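PDB 6B1Z: glutamate--tRNA ligase from Elizabethkingia anophelis, which catalyses the ATP-dependent attachment of glutamate to its cognate tRNA, as a class I aminoacyl-tRNA synthetase. Local coordinates for residues K11-R15 and M221-I227; I125-F129 and T142-L146; Y138-R143 and R170-L175; N182-R186 and E252-S257; P415-D419 and L476-E481. One frame throughout, in Å; residues are numbered along the deposited sequence. Where two conformers were deposited one is given.

How the interactions relate
Interactions 1 to 4 all fall in the catalytic domain; 1 and 4 share a parallel strand pair: Val226 N lies 2.8 Å from Glu252 O and Val226 O 2.9 Å from Ala254 N. Interaction 4 is the more buried, and in both a polar side chain (Thr224, Asp183) bonds to a backbone amide across the gap. Interactions 2 and 3, partly buried and with centres 12 Å apart, share Thr142 and Arg143; the one relies on apolar and arginine packing, the other on stacking and a guanidinium-carbonyl bond. Interaction 5, in the anticodon-binding region, lies about 59 Å or more from every other, centre to centre, and joins loop to helix end.

Interaction 1: K11-R15 and M221-I227; sequences KVRVR and MKITHVI. With FMT (formic acid), chain C.
Arg13 lays its side chain (chi1 m, chi3 p) over the end of the helix before Ile223: NE and NH2 both donate to Met221 O, at 2.8 and 3.0 Å, and CD lies 3.4 Å from Lys222 O. That helix closes in a Schellman motif, with Lys222 at positive phi (57°/40°). Strands 13-15 and 225-227 then run 28° from parallel, axes 6.1 Å apart, with CA pairs Arg13-Ile223 (4.9 Å) and Val14-His225 (5.5 Å). Arg13 N donates to Thr224 OG1 (3.0 Å), and Arg13 O receives Thr224 N (2.9 Å) and, weakly, His225 N (3.5 Å). Farther along, one water accepts from Arg15 N and Ile227 N, both 3.1 Å away, so the strands are water-bridged there. Arg15 NH1 and NH2 donate to O1 and O2 of a formic acid molecule, each at 2.9 Å, probably from the crystallisation liquor, while its NE pairs with Asp218. With strands 45-48 and 252-256 flanking, this parallel arrangement is characteristic of the Rossmann-like HUP core of class I synthetases.

Interaction 2: I125-F129 and T142-L146; sequences IRAEF and TRNRL
A helix-to-loop side-chain contact within the catalytic domain of the class I synthetase joins one face of helix 119-131 to the loop leading to helix 154-162. Residues 125-129 are helical, with Phe129 N bonded to Ile125 O at 3.0 Å; the loop turns back through Arg145 N to Thr142 O (3.1 Å). The backbones stay well apart, the nearest CA pair being Ile125-Leu146 at 9.0 Å, so side chains alone bridge the gap and bury 222 Å².

Apolar packing comes first. Ile125 (chi1 t, chi2 t) extends toward the loop and sets CD1 3.9 Å from Leu146 CD2, and Phe129 (chi1 m) brings CZ to 3.8 Å from Thr142 CG2. The hydroxyl of Thr142 is engaged with Ala137 O, leaving its methyl for the ring.

Charged groups form the second set. Glu128 OE1 and Arg145 NH1 are 4.3 Å apart, too far for a salt bridge, although the opposite charges are near neighbours. Arg145 (chi1 p, chi2 t, chi3 t) reaches across to the helix: one face of its guanidinium covers Ile125, with NH1 4.0 Å from CD1, and NH2 approaches Phe129 CE1 obliquely at 3.2 Å.

Interaction 3: Y138-R143 and R170-L175; sequences YNYETR and RFKMPL
The loop after helix 119-131 packs here beside strand 168-171 of a three-stranded antiparallel sheet and the residues that follow it. Asn139 shapes the loop as an Asx motif, its OD1 accepting Thr142 N at 3.1 Å, while Arg143 N bonds to Asn139 O at 2.9 Å. The nearest CA pairs are Tyr140-Met173 (6.7 Å) and Tyr138-Arg170 (9.4 Å). Arg170, extended (chi2 and chi3 t), lays its guanidinium flat on Tyr138: centres 3.7 Å apart, planes at 13°, a cation-pi stack in which CD also sits over the ring, 3.8 Å from its centroid. Tyr138 OH is held by Asp117, and Arg170 NH1 by Asp198 O. Arg143 (chi1 p, chi3 p) donates NH2 to Met173 O at 3.0 Å, with NE paired to Asp198. At the other end, Leu175 CD1 makes a CH-pi contact over Tyr140, 3.8 Å from the ring centroid. Asp198 thus links both arginines, and an arginine-tyrosine cation-pi stack fastens the loop to the central strand of the catalytic domain's three-stranded antiparallel sheet.

Interaction 4: N182-R186 and E252-S257; sequences NDIIR and EFAHLS. With EDO (1,2-ethanediol), chain R.
At the end of strand 178-183 an Asx turn, begun by Asp183, meets strand 252-256 in the HUP-type catalytic domain. Asp183 (chi1 t) is its hub. OD1 accepts Ile185 N and Arg186 N, both at 2.9 Å, within its own segment, and His255 N at 3.0 Å across the gap; OD2 accepts a hydrogen bond from His255 ND1 at 2.7 Å, nearly linear at 177°. His255 NE2 makes a weak bond to Arg228. The backbone turns at 184-186 into helical phi/psi without regular helical bonds, so the Asp183 carboxylate meets amides that the turn leaves pointing at it.

Register is set by CA pairs Ile184-Ala254 (4.7 Å) and Asp183-Phe253 (5.4 Å). Ile184 N donates to Phe253 O at 2.8 Å, and Ile184 O is a ligand of the magnesium ion. Beyond this direct bond, water spans both ends: one accepts Phe253 N (3.0 Å) and donates to Asn182 O (2.6 Å); the other accepts Arg186 NH1 (2.7 Å) and donates to His255 O (2.9 Å) and Ser257 OG (2.8 Å). Arg186 NH1 also pairs with Glu230, and Ser257 OG with Lys341 O. Apolar contacts fill the face between, with Ile184 CB 3.8 Å and Ile185 CG1 3.7 Å from Ala254 CB. Ser257 N donates to 1,2-ethanediol O1 at 2.8 Å.

Interaction 5: P415-D419 and L476-E481; sequences PESFD and LSLVGE
This loop-to-helix-end contact lies in the anticodon-binding region, where residues 415-419 lie against the C-terminus of helix 467-479 and bury 321 Å². The helix ends at Val479; Gly480, whose N still bonds to Leu476 O at 2.7 Å, leaves it with positive phi (86°/-19°). There is no room for a side chain: an ideal CB would sit 3.1 Å from Pro415 CB and 3.3 Å from Ser417 O. Pro415 packs its ring on the last carbonyls of the helix, CG being 3.3 Å from Leu478 O, which also accepts from Arg502, and 3.6 Å from Ser477 O. Phe418 (chi1 m) turns its edge to the same helix, CD1 3.5 Å from Leu476 O and 4.1 Å from Leu476 CG. With CA pairs Phe418-Gly480 (4.4 Å) and Asp419-Glu481 (5.5 Å), Asp419 N donates to Gly480 O at 2.9 Å. Asp419 is the N-cap of helix 420-425, its OD2 accepting Ala422 N, so the contact joins that helix's start to the end of 467-479, against which helix 487-507 also packs through Arg502 and Ala506.

Interaction 1: K11-R15 and M221-I227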
# COMPACT_ATOMS: atom_id res chain seq x y z
N LYS A 11 13.17 21.78 -14.47
CA LYS A 11 13.41 20.49 -13.83
C LYS A 11 12.26 20.17 -12.87
O LYS A 11 12.03 20.90 -11.90
CB LYS A 11 14.73 20.50 -13.08
CG LYS A 11 15.23 19.12 -12.63
CD LYS A 11 16.12 18.49 -13.69
CE LYS A 11 17.30 17.75 -13.07
NZ LYS A 11 16.90 16.45 -12.46
N VAL A 12 11.56 19.07 -13.14
CA VAL A 12 10.47 18.64 -12.27
C VAL A 12 11.04 18.19 -10.93
O VAL A 12 12.04 17.45 -10.87
CB VAL A 12 9.67 17.52 -12.95
CG1 VAL A 12 8.80 16.78 -11.97
CG2 VAL A 12 8.86 18.11 -14.10
N ARG A 13 10.41 18.63 -9.84
CA ARG A 13 10.77 18.19 -8.50
C ARG A 13 9.49 17.91 -7.72
O ARG A 13 8.65 18.80 -7.58
CB ARG A 13 11.63 19.24 -7.79
CG ARG A 13 13.01 19.42 -8.42
CD ARG A 13 13.82 20.54 -7.80
NE ARG A 13 13.97 20.40 -6.35
CZ ARG A 13 14.79 19.54 -5.73
NH1 ARG A 13 15.55 18.69 -6.43
NH2 ARG A 13 14.82 19.52 -4.41
N VAL A 14 9.34 16.68 -7.25
CA VAL A 14 8.17 16.25 -6.49
C VAL A 14 8.65 15.76 -5.13
O VAL A 14 9.82 15.41 -4.95
CB VAL A 14 7.38 15.13 -7.21
CG1 VAL A 14 6.87 15.63 -8.56
CG2 VAL A 14 8.26 13.88 -7.37
N ARG A 15 7.74 15.71 -4.16
CA ARG A 15 8.12 15.19 -2.86
C ARG A 15 7.01 14.34 -2.25
O ARG A 15 5.82 14.67 -2.32
CB ARG A 15 8.52 16.31 -1.87
CG ARG A 15 7.36 17.06 -1.17
CD ARG A 15 6.41 17.77 -2.14
NE ARG A 15 5.49 18.65 -1.43
CZ ARG A 15 4.34 18.28 -0.87
NH1 ARG A 15 3.93 17.02 -0.95
NH2 ARG A 15 3.60 19.18 -0.23
N MET A 221 12.56 24.02 -1.24
CA MET A 221 13.08 22.85 -1.94
C MET A 221 12.76 22.88 -3.43
O MET A 221 13.02 21.90 -4.13
CB MET A 221 12.53 21.57 -1.30
CG MET A 221 12.93 21.41 0.16
SD MET A 221 12.38 19.85 0.86
CE MET A 221 13.22 19.93 2.45
N LYS A 222 12.21 24.00 -3.92
CA LYS A 222 11.97 24.23 -5.34
C LYS A 222 11.09 23.13 -5.94
O LYS A 222 11.30 22.66 -7.06
CB LYS A 222 13.30 24.37 -6.11
CG LYS A 222 14.17 25.53 -5.56
CD LYS A 222 15.21 25.99 -6.55
CE LYS A 222 16.15 27.01 -5.91
NZ LYS A 222 15.43 28.21 -5.39
N ILE A 223 10.07 22.74 -5.17
CA ILE A 223 9.08 21.77 -5.64
C ILE A 223 8.24 22.39 -6.75
O ILE A 223 7.78 23.53 -6.64
CB ILE A 223 8.20 21.31 -4.47
CG1 ILE A 223 9.05 20.62 -3.39
CG2 ILE A 223 7.07 20.39 -4.95
CD1 ILE A 223 9.88 19.43 -3.91
N THR A 224 8.04 21.63 -7.83
CA THR A 224 7.25 22.10 -8.96
C THR A 224 5.84 21.53 -9.00
O THR A 224 4.93 22.19 -9.52
CB THR A 224 7.95 21.77 -10.28
OG1 THR A 224 8.07 20.35 -10.43
CG2 THR A 224 9.34 22.41 -10.35
N HIS A 225 5.64 20.32 -8.49
CA HIS A 225 4.35 19.64 -8.57
C HIS A 225 4.09 18.96 -7.24
O HIS A 225 4.88 18.11 -6.81
CB HIS A 225 4.33 18.60 -9.70
CG HIS A 225 4.48 19.17 -11.07
ND1 HIS A 225 5.68 19.62 -11.56
CD2 HIS A 225 3.57 19.36 -12.06
CE1 HIS A 225 5.51 20.07 -12.79
NE2 HIS A 225 4.24 19.91 -13.12
N VAL A 226 2.98 19.33 -6.61
CA VAL A 226 2.54 18.74 -5.35
C VAL A 226 1.46 17.72 -5.69
O VAL A 226 0.35 18.10 -6.08
CB VAL A 226 2.02 19.81 -4.38
CG1 VAL A 226 1.37 19.18 -3.16
CG2 VAL A 226 3.16 20.72 -3.97
N ILE A 227 1.78 16.44 -5.52
CA ILE A 227 0.87 15.33 -5.79
C ILE A 227 0.47 14.75 -4.44
O ILE A 227 1.35 14.31 -3.68
CB ILE A 227 1.52 14.26 -6.67
CG1 ILE A 227 2.00 14.85 -8.00
CG2 ILE A 227 0.54 13.10 -6.89
CD1 ILE A 227 2.87 13.90 -8.85
C FMT C . 1.06 17.50 1.32
O1 FMT C . 1.49 16.61 0.57
O2 FMT C . 1.06 18.71 1.04
O HOH W 1 12.51 23.34 -9.57
O HOH W 2 4.79 15.97 -5.01

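Interaction 2: I125-F129 and T142-L146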
# COMPACT_ATOMS: atom_id res chain seq x y z
N ILE A 125 -16.61 27.91 23.37
CA ILE A 125 -17.36 28.39 22.21
C ILE A 125 -17.79 27.22 21.32
O ILE A 125 -18.85 27.27 20.69
CB ILE A 125 -16.56 29.46 21.43
CG1 ILE A 125 -17.46 30.18 20.42
CG2 ILE A 125 -15.35 28.86 20.73
CD1 ILE A 125 -16.84 31.44 19.80
N ARG A 126 -17.00 26.14 21.28
CA ARG A 126 -17.44 24.94 20.57
C ARG A 126 -18.74 24.41 21.16
O ARG A 126 -19.66 24.05 20.42
CB ARG A 126 -16.36 23.87 20.61
CG ARG A 126 -15.17 24.17 19.73
CD ARG A 126 -14.13 23.06 19.76
NE ARG A 126 -12.88 23.50 19.17
CZ ARG A 126 -11.73 23.63 19.83
NH1 ARG A 126 -11.67 23.33 21.12
NH2 ARG A 126 -10.65 24.05 19.19
N ALA A 127 -18.84 24.38 22.50
CA ALA A 127 -20.06 23.91 23.15
C ALA A 127 -21.24 24.85 22.89
O ALA A 127 -22.38 24.40 22.77
CB ALA A 127 -19.82 23.77 24.65
N GLU A 128 -20.98 26.16 22.84
CA GLU A 128 -22.05 27.11 22.52
C GLU A 128 -22.61 26.84 21.13
O GLU A 128 -23.84 26.85 20.94
CB GLU A 128 -21.53 28.54 22.63
CG GLU A 128 -21.32 29.00 24.07
CD GLU A 128 -20.39 30.18 24.18
OE1 GLU A 128 -19.94 30.70 23.13
OE2 GLU A 128 -20.10 30.60 25.32
N PHE A 129 -21.74 26.58 20.15
CA PHE A 129 -22.21 26.28 18.80
C PHE A 129 -22.93 24.94 18.75
O PHE A 129 -23.98 24.82 18.11
CB PHE A 129 -21.02 26.28 17.83
CG PHE A 129 -20.71 27.62 17.24
CD1 PHE A 129 -20.23 28.64 18.04
CD2 PHE A 129 -20.89 27.86 15.88
CE1 PHE A 129 -19.93 29.88 17.50
CE2 PHE A 129 -20.60 29.10 15.35
CZ PHE A 129 -20.13 30.11 16.15
N THR A 142 -16.32 34.91 13.65
CA THR A 142 -16.11 34.71 15.08
C THR A 142 -14.86 35.38 15.62
O THR A 142 -14.72 35.49 16.85
CB THR A 142 -16.04 33.20 15.41
OG1 THR A 142 -14.96 32.58 14.69
CG2 THR A 142 -17.34 32.48 15.05
N ARG A 143 -13.94 35.82 14.76
CA ARG A 143 -12.66 36.25 15.32
C ARG A 143 -12.81 37.48 16.21
O ARG A 143 -12.06 37.65 17.17
CB ARG A 143 -11.63 36.48 14.22
CG ARG A 143 -11.86 37.70 13.37
CD ARG A 143 -10.64 37.95 12.47
NE ARG A 143 -10.55 37.04 11.33
CZ ARG A 143 -10.58 37.42 10.06
NH1 ARG A 143 -10.72 38.72 9.75
NH2 ARG A 143 -10.47 36.52 9.09
N ASN A 144 -13.81 38.33 15.95
CA ASN A 144 -13.91 39.55 16.73
C ASN A 144 -14.47 39.35 18.13
O ASN A 144 -14.40 40.28 18.95
CB ASN A 144 -14.73 40.60 15.98
CG ASN A 144 -13.94 41.22 14.84
OD1 ASN A 144 -14.27 41.03 13.67
ND2 ASN A 144 -12.88 41.95 15.18
N ARG A 145 -15.01 38.17 18.47
CA ARG A 145 -15.45 37.93 19.83
C ARG A 145 -14.54 36.96 20.58
O ARG A 145 -14.87 36.55 21.70
CB ARG A 145 -16.90 37.45 19.87
CG ARG A 145 -17.21 36.12 19.21
CD ARG A 145 -18.72 35.91 19.33
NE ARG A 145 -19.28 34.96 18.37
CZ ARG A 145 -19.96 33.87 18.72
NH1 ARG A 145 -20.16 33.58 20.00
NH2 ARG A 145 -20.44 33.06 17.78
N LEU A 146 -13.40 36.61 20.01
CA LEU A 146 -12.42 35.79 20.68
C LEU A 146 -11.26 36.69 21.13
O LEU A 146 -11.41 37.92 21.21
CB LEU A 146 -12.02 34.64 19.75
CG LEU A 146 -13.18 33.64 19.61
CD1 LEU A 146 -12.98 32.70 18.42
CD2 LEU A 146 -13.36 32.85 20.90

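Interaction 3: Y138-R143 and R170-L175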
# COMPACT_ATOMS: atom_id res chain seq x y z
N TYR A 138 -13.19 29.08 13.69
CA TYR A 138 -12.47 30.33 13.95
C TYR A 138 -12.29 31.02 12.60
O TYR A 138 -11.49 30.57 11.78
CB TYR A 138 -11.13 30.00 14.60
CG TYR A 138 -10.56 31.06 15.54
CD1 TYR A 138 -10.34 32.36 15.11
CD2 TYR A 138 -10.22 30.73 16.86
CE1 TYR A 138 -9.80 33.33 15.97
CE2 TYR A 138 -9.68 31.68 17.73
CZ TYR A 138 -9.49 32.98 17.28
OH TYR A 138 -8.96 33.91 18.14
N ASN A 139 -13.03 32.09 12.36
CA ASN A 139 -13.11 32.64 11.00
C ASN A 139 -13.48 34.12 11.08
O ASN A 139 -13.50 34.72 12.15
CB ASN A 139 -14.11 31.83 10.15
CG ASN A 139 -15.54 31.90 10.70
OD1 ASN A 139 -15.84 32.67 11.61
ND2 ASN A 139 -16.42 31.08 10.13
N TYR A 140 -13.80 34.70 9.92
CA TYR A 140 -14.14 36.12 9.90
C TYR A 140 -15.31 36.43 10.82
O TYR A 140 -15.33 37.48 11.48
CB TYR A 140 -14.46 36.56 8.46
CG TYR A 140 -14.60 38.05 8.34
CD1 TYR A 140 -15.79 38.68 8.68
CD2 TYR A 140 -13.54 38.84 7.89
CE1 TYR A 140 -15.93 40.04 8.58
CE2 TYR A 140 -13.67 40.21 7.80
CZ TYR A 140 -14.87 40.80 8.14
OH TYR A 140 -15.03 42.17 8.05
N GLU A 141 -16.30 35.53 10.89
CA GLU A 141 -17.51 35.76 11.68
C GLU A 141 -17.25 35.74 13.18
O GLU A 141 -17.94 36.46 13.93
CB GLU A 141 -18.55 34.70 11.34
CG GLU A 141 -19.18 34.87 9.97
CD GLU A 141 -20.18 33.76 9.67
OE1 GLU A 141 -19.97 32.61 10.13
OE2 GLU A 141 -21.18 34.05 8.98
N THR A 142 -16.32 34.91 13.65
CA THR A 142 -16.11 34.71 15.08
C THR A 142 -14.86 35.38 15.62
O THR A 142 -14.72 35.49 16.85
CB THR A 142 -16.04 33.20 15.41
OG1 THR A 142 -14.96 32.58 14.69
CG2 THR A 142 -17.34 32.48 15.05
N ARG A 143 -13.94 35.82 14.76
CA ARG A 143 -12.66 36.25 15.32
C ARG A 143 -12.81 37.48 16.21
O ARG A 143 -12.06 37.65 17.17
CB ARG A 143 -11.63 36.48 14.22
CG ARG A 143 -11.86 37.70 13.37
CD ARG A 143 -10.64 37.95 12.47
NE ARG A 143 -10.55 37.04 11.33
CZ ARG A 143 -10.58 37.42 10.06
NH1 ARG A 143 -10.72 38.72 9.75
NH2 ARG A 143 -10.47 36.52 9.09
N ARG A 170 -2.34 32.81 13.51
CA ARG A 170 -3.39 32.34 12.63
C ARG A 170 -3.36 33.08 11.30
O ARG A 170 -2.96 34.24 11.24
CB ARG A 170 -4.78 32.55 13.25
CG ARG A 170 -5.10 31.52 14.33
CD ARG A 170 -6.49 31.78 14.92
NE ARG A 170 -6.77 30.83 15.99
CZ ARG A 170 -7.28 29.61 15.82
NH1 ARG A 170 -7.59 29.18 14.60
NH2 ARG A 170 -7.49 28.83 16.87
N PHE A 171 -3.78 32.39 10.25
CA PHE A 171 -3.99 33.04 8.97
C PHE A 171 -5.25 33.91 9.05
O PHE A 171 -6.25 33.49 9.62
CB PHE A 171 -4.16 31.99 7.88
CG PHE A 171 -4.30 32.57 6.50
CD1 PHE A 171 -3.18 32.99 5.79
CD2 PHE A 171 -5.55 32.69 5.91
CE1 PHE A 171 -3.30 33.51 4.51
CE2 PHE A 171 -5.69 33.21 4.63
CZ PHE A 171 -4.58 33.64 3.94
N LYS A 172 -5.19 35.11 8.48
CA LYS A 172 -6.36 36.00 8.45
C LYS A 172 -7.11 35.81 7.13
O LYS A 172 -6.75 36.40 6.10
CB LYS A 172 -5.94 37.45 8.64
CG LYS A 172 -7.11 38.42 8.81
CD LYS A 172 -6.57 39.84 9.00
CE LYS A 172 -7.69 40.84 9.17
NZ LYS A 172 -8.33 41.16 7.87
N MET A 173 -8.17 35.00 7.15
CA MET A 173 -8.91 34.73 5.92
C MET A 173 -9.52 36.02 5.39
O MET A 173 -10.18 36.74 6.15
CB MET A 173 -10.03 33.72 6.15
CG MET A 173 -9.70 32.33 5.73
SD MET A 173 -9.37 32.18 3.96
CE MET A 173 -8.39 30.68 4.09
N PRO A 174 -9.30 36.35 4.11
CA PRO A 174 -9.94 37.53 3.52
C PRO A 174 -11.46 37.48 3.62
O PRO A 174 -12.06 36.41 3.65
CB PRO A 174 -9.49 37.47 2.05
CG PRO A 174 -8.21 36.69 2.07
CD PRO A 174 -8.33 35.69 3.21
N LEU A 175 -12.06 38.67 3.67
CA LEU A 175 -13.51 38.83 3.60
C LEU A 175 -14.01 38.64 2.17
O LEU A 175 -13.60 39.36 1.25
CB LEU A 175 -13.90 40.21 4.13
CG LEU A 175 -15.39 40.58 4.03
CD1 LEU A 175 -16.24 39.58 4.80
CD2 LEU A 175 -15.65 41.99 4.52

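Interaction 4: N182-R186 and E252-S257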
# COMPACT_ATOMS: atom_id res chain seq x y z
N ASN A 182 -7.01 25.68 -9.75
CA ASN A 182 -6.83 24.84 -10.94
C ASN A 182 -5.99 23.65 -10.52
O ASN A 182 -4.80 23.81 -10.23
CB ASN A 182 -6.16 25.63 -12.06
CG ASN A 182 -6.19 24.91 -13.39
OD1 ASN A 182 -6.61 23.76 -13.47
ND2 ASN A 182 -5.77 25.59 -14.45
N ASP A 183 -6.60 22.47 -10.50
CA ASP A 183 -5.93 21.24 -10.11
C ASP A 183 -5.72 20.35 -11.33
O ASP A 183 -6.59 20.26 -12.19
CB ASP A 183 -6.76 20.49 -9.06
CG ASP A 183 -6.01 19.31 -8.46
OD1 ASP A 183 -6.25 18.16 -8.88
OD2 ASP A 183 -5.14 19.59 -7.61
N ILE A 184 -4.57 19.66 -11.37
CA ILE A 184 -4.26 18.81 -12.52
C ILE A 184 -5.28 17.68 -12.65
O ILE A 184 -5.69 17.32 -13.76
CB ILE A 184 -2.82 18.27 -12.41
CG1 ILE A 184 -1.82 19.40 -12.68
CG2 ILE A 184 -2.60 17.10 -13.39
CD1 ILE A 184 -0.37 19.02 -12.29
N ILE A 185 -5.70 17.09 -11.53
CA ILE A 185 -6.68 16.00 -11.55
C ILE A 185 -8.11 16.54 -11.59
O ILE A 185 -8.94 16.08 -12.38
CB ILE A 185 -6.50 15.08 -10.33
CG1 ILE A 185 -5.05 14.60 -10.18
CG2 ILE A 185 -7.48 13.89 -10.42
CD1 ILE A 185 -4.65 13.57 -11.17
N ARG A 186 -8.41 17.47 -10.69
CA ARG A 186 -9.79 17.85 -10.43
C ARG A 186 -10.28 19.00 -11.30
O ARG A 186 -11.49 19.28 -11.31
CB ARG A 186 -9.96 18.22 -8.96
CG ARG A 186 -9.73 17.04 -7.99
CD ARG A 186 -10.84 16.01 -8.08
NE ARG A 186 -12.08 16.49 -7.49
CZ ARG A 186 -12.50 16.18 -6.27
NH1 ARG A 186 -11.77 15.36 -5.51
NH2 ARG A 186 -13.65 16.66 -5.81
N GLU A 252 2.35 23.63 -9.02
CA GLU A 252 1.12 23.00 -9.49
C GLU A 252 0.68 21.92 -8.51
O GLU A 252 1.50 21.35 -7.78
CB GLU A 252 1.33 22.37 -10.87
CG GLU A 252 1.66 23.40 -11.95
CD GLU A 252 1.72 22.79 -13.32
OE1 GLU A 252 0.70 22.24 -13.78
OE2 GLU A 252 2.80 22.86 -13.94
N PHE A 253 -0.62 21.65 -8.49
CA PHE A 253 -1.20 20.66 -7.59
C PHE A 253 -1.95 19.59 -8.37
O PHE A 253 -2.52 19.86 -9.43
CB PHE A 253 -2.19 21.30 -6.59
CG PHE A 253 -1.55 22.23 -5.62
CD1 PHE A 253 -1.31 23.55 -5.97
CD2 PHE A 253 -1.18 21.79 -4.36
CE1 PHE A 253 -0.70 24.42 -5.08
CE2 PHE A 253 -0.57 22.66 -3.46
CZ PHE A 253 -0.34 23.98 -3.83
N ALA A 254 -1.93 18.37 -7.83
CA ALA A 254 -2.74 17.25 -8.33
C ALA A 254 -3.28 16.49 -7.13
O ALA A 254 -2.49 15.96 -6.34
CB ALA A 254 -1.90 16.33 -9.23
N HIS A 255 -4.60 16.43 -7.00
CA HIS A 255 -5.23 15.80 -5.84
C HIS A 255 -5.86 14.48 -6.26
O HIS A 255 -6.76 14.44 -7.11
CB HIS A 255 -6.27 16.73 -5.22
CG HIS A 255 -5.64 17.83 -4.41
ND1 HIS A 255 -5.17 18.99 -4.98
CD2 HIS A 255 -5.41 17.93 -3.08
CE1 HIS A 255 -4.67 19.77 -4.03
NE2 HIS A 255 -4.80 19.15 -2.87
N LEU A 256 -5.37 13.39 -5.66
CA LEU A 256 -5.80 12.04 -5.98
C LEU A 256 -7.02 11.64 -5.14
O LEU A 256 -7.01 11.77 -3.92
CB LEU A 256 -4.64 11.07 -5.73
CG LEU A 256 -3.34 11.44 -6.44
CD1 LEU A 256 -2.18 10.60 -5.89
CD2 LEU A 256 -3.48 11.21 -7.95
N SER A 257 -8.05 11.14 -5.81
CA SER A 257 -9.27 10.76 -5.10
C SER A 257 -9.02 9.54 -4.23
O SER A 257 -8.24 8.65 -4.58
CB SER A 257 -10.39 10.49 -6.11
OG SER A 257 -10.66 11.68 -6.85
C1 EDO R . -6.96 9.13 -8.23
O1 EDO R . -7.69 10.34 -8.47
C2 EDO R . -7.62 8.00 -9.02
O2 EDO R . -8.91 7.75 -8.44
O HOH W 3 -2.21 23.40 -10.26
O HOH W 4 -9.43 14.07 -6.12

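Interaction 5: P415-D419 and L476-E481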
# COMPACT_ATOMS: atom_id res chain seq x y z
N PRO A 415 -1.91 -40.19 2.20
CA PRO A 415 -3.28 -40.03 2.69
C PRO A 415 -3.57 -41.01 3.82
O PRO A 415 -3.17 -42.18 3.77
CB PRO A 415 -4.15 -40.32 1.46
CG PRO A 415 -3.20 -40.36 0.29
CD PRO A 415 -1.87 -40.76 0.84
N GLU A 416 -4.27 -40.52 4.84
CA GLU A 416 -4.69 -41.36 5.95
C GLU A 416 -6.10 -41.90 5.77
O GLU A 416 -6.39 -43.04 6.16
CB GLU A 416 -4.57 -40.58 7.26
CG GLU A 416 -3.14 -40.22 7.62
CD GLU A 416 -3.04 -39.20 8.73
OE1 GLU A 416 -4.10 -38.81 9.27
OE2 GLU A 416 -1.91 -38.79 9.06
N SER A 417 -6.99 -41.11 5.18
CA SER A 417 -8.35 -41.51 4.84
C SER A 417 -8.57 -41.34 3.34
O SER A 417 -7.65 -40.99 2.59
CB SER A 417 -9.38 -40.71 5.63
OG SER A 417 -9.19 -39.32 5.43
N PHE A 418 -9.80 -41.59 2.90
CA PHE A 418 -10.17 -41.41 1.51
C PHE A 418 -11.57 -40.81 1.44
O PHE A 418 -12.49 -41.31 2.08
CB PHE A 418 -10.13 -42.73 0.74
CG PHE A 418 -8.78 -43.41 0.76
CD1 PHE A 418 -7.78 -43.02 -0.11
CD2 PHE A 418 -8.53 -44.44 1.65
CE1 PHE A 418 -6.54 -43.65 -0.09
CE2 PHE A 418 -7.30 -45.07 1.67
CZ PHE A 418 -6.30 -44.67 0.80
N ASP A 419 -11.71 -39.73 0.66
CA ASP A 419 -13.00 -39.10 0.44
C ASP A 419 -14.03 -40.13 -0.04
O ASP A 419 -13.78 -40.88 -0.99
CB ASP A 419 -12.85 -37.98 -0.59
CG ASP A 419 -14.17 -37.31 -0.92
OD1 ASP A 419 -14.53 -36.33 -0.22
OD2 ASP A 419 -14.84 -37.75 -1.87
N LEU A 476 -6.90 -41.53 -6.50
CA LEU A 476 -7.49 -41.61 -5.16
C LEU A 476 -6.51 -42.22 -4.17
O LEU A 476 -6.37 -41.74 -3.04
CB LEU A 476 -8.79 -42.40 -5.20
CG LEU A 476 -9.50 -42.60 -3.86
CD1 LEU A 476 -10.08 -41.29 -3.37
CD2 LEU A 476 -10.58 -43.66 -3.99
N SER A 477 -5.80 -43.27 -4.59
CA SER A 477 -4.84 -43.94 -3.72
C SER A 477 -3.72 -43.01 -3.28
O SER A 477 -3.27 -43.05 -2.13
CB SER A 477 -4.24 -45.15 -4.43
OG SER A 477 -5.26 -46.04 -4.86
N LEU A 478 -3.24 -42.18 -4.20
CA LEU A 478 -2.06 -41.36 -3.93
C LEU A 478 -2.41 -40.08 -3.20
O LEU A 478 -1.57 -39.55 -2.46
CB LEU A 478 -1.34 -41.04 -5.24
CG LEU A 478 -0.92 -42.23 -6.10
CD1 LEU A 478 -0.34 -41.76 -7.42
CD2 LEU A 478 0.08 -43.14 -5.36
N VAL A 479 -3.62 -39.57 -3.38
CA VAL A 479 -4.00 -38.25 -2.90
C VAL A 479 -5.06 -38.31 -1.80
O VAL A 479 -5.12 -37.40 -0.96
CB VAL A 479 -4.48 -37.38 -4.08
CG1 VAL A 479 -4.90 -35.99 -3.61
CG2 VAL A 479 -3.38 -37.27 -5.13
N GLY A 480 -5.89 -39.35 -1.77
CA GLY A 480 -7.03 -39.41 -0.89
C GLY A 480 -8.28 -38.77 -1.46
O GLY A 480 -9.38 -39.06 -0.98
N GLU A 481 -8.13 -37.91 -2.47
CA GLU A 481 -9.26 -37.35 -3.17
C GLU A 481 -8.87 -37.16 -4.63
O GLU A 481 -7.77 -37.53 -5.05
CB GLU A 481 -9.72 -36.04 -2.52
CG GLU A 481 -8.60 -35.10 -2.16
CD GLU A 481 -9.01 -34.09 -1.10
OE1 GLU A 481 -9.42 -32.97 -1.47
OE2 GLU A 481 -8.94 -34.43 0.10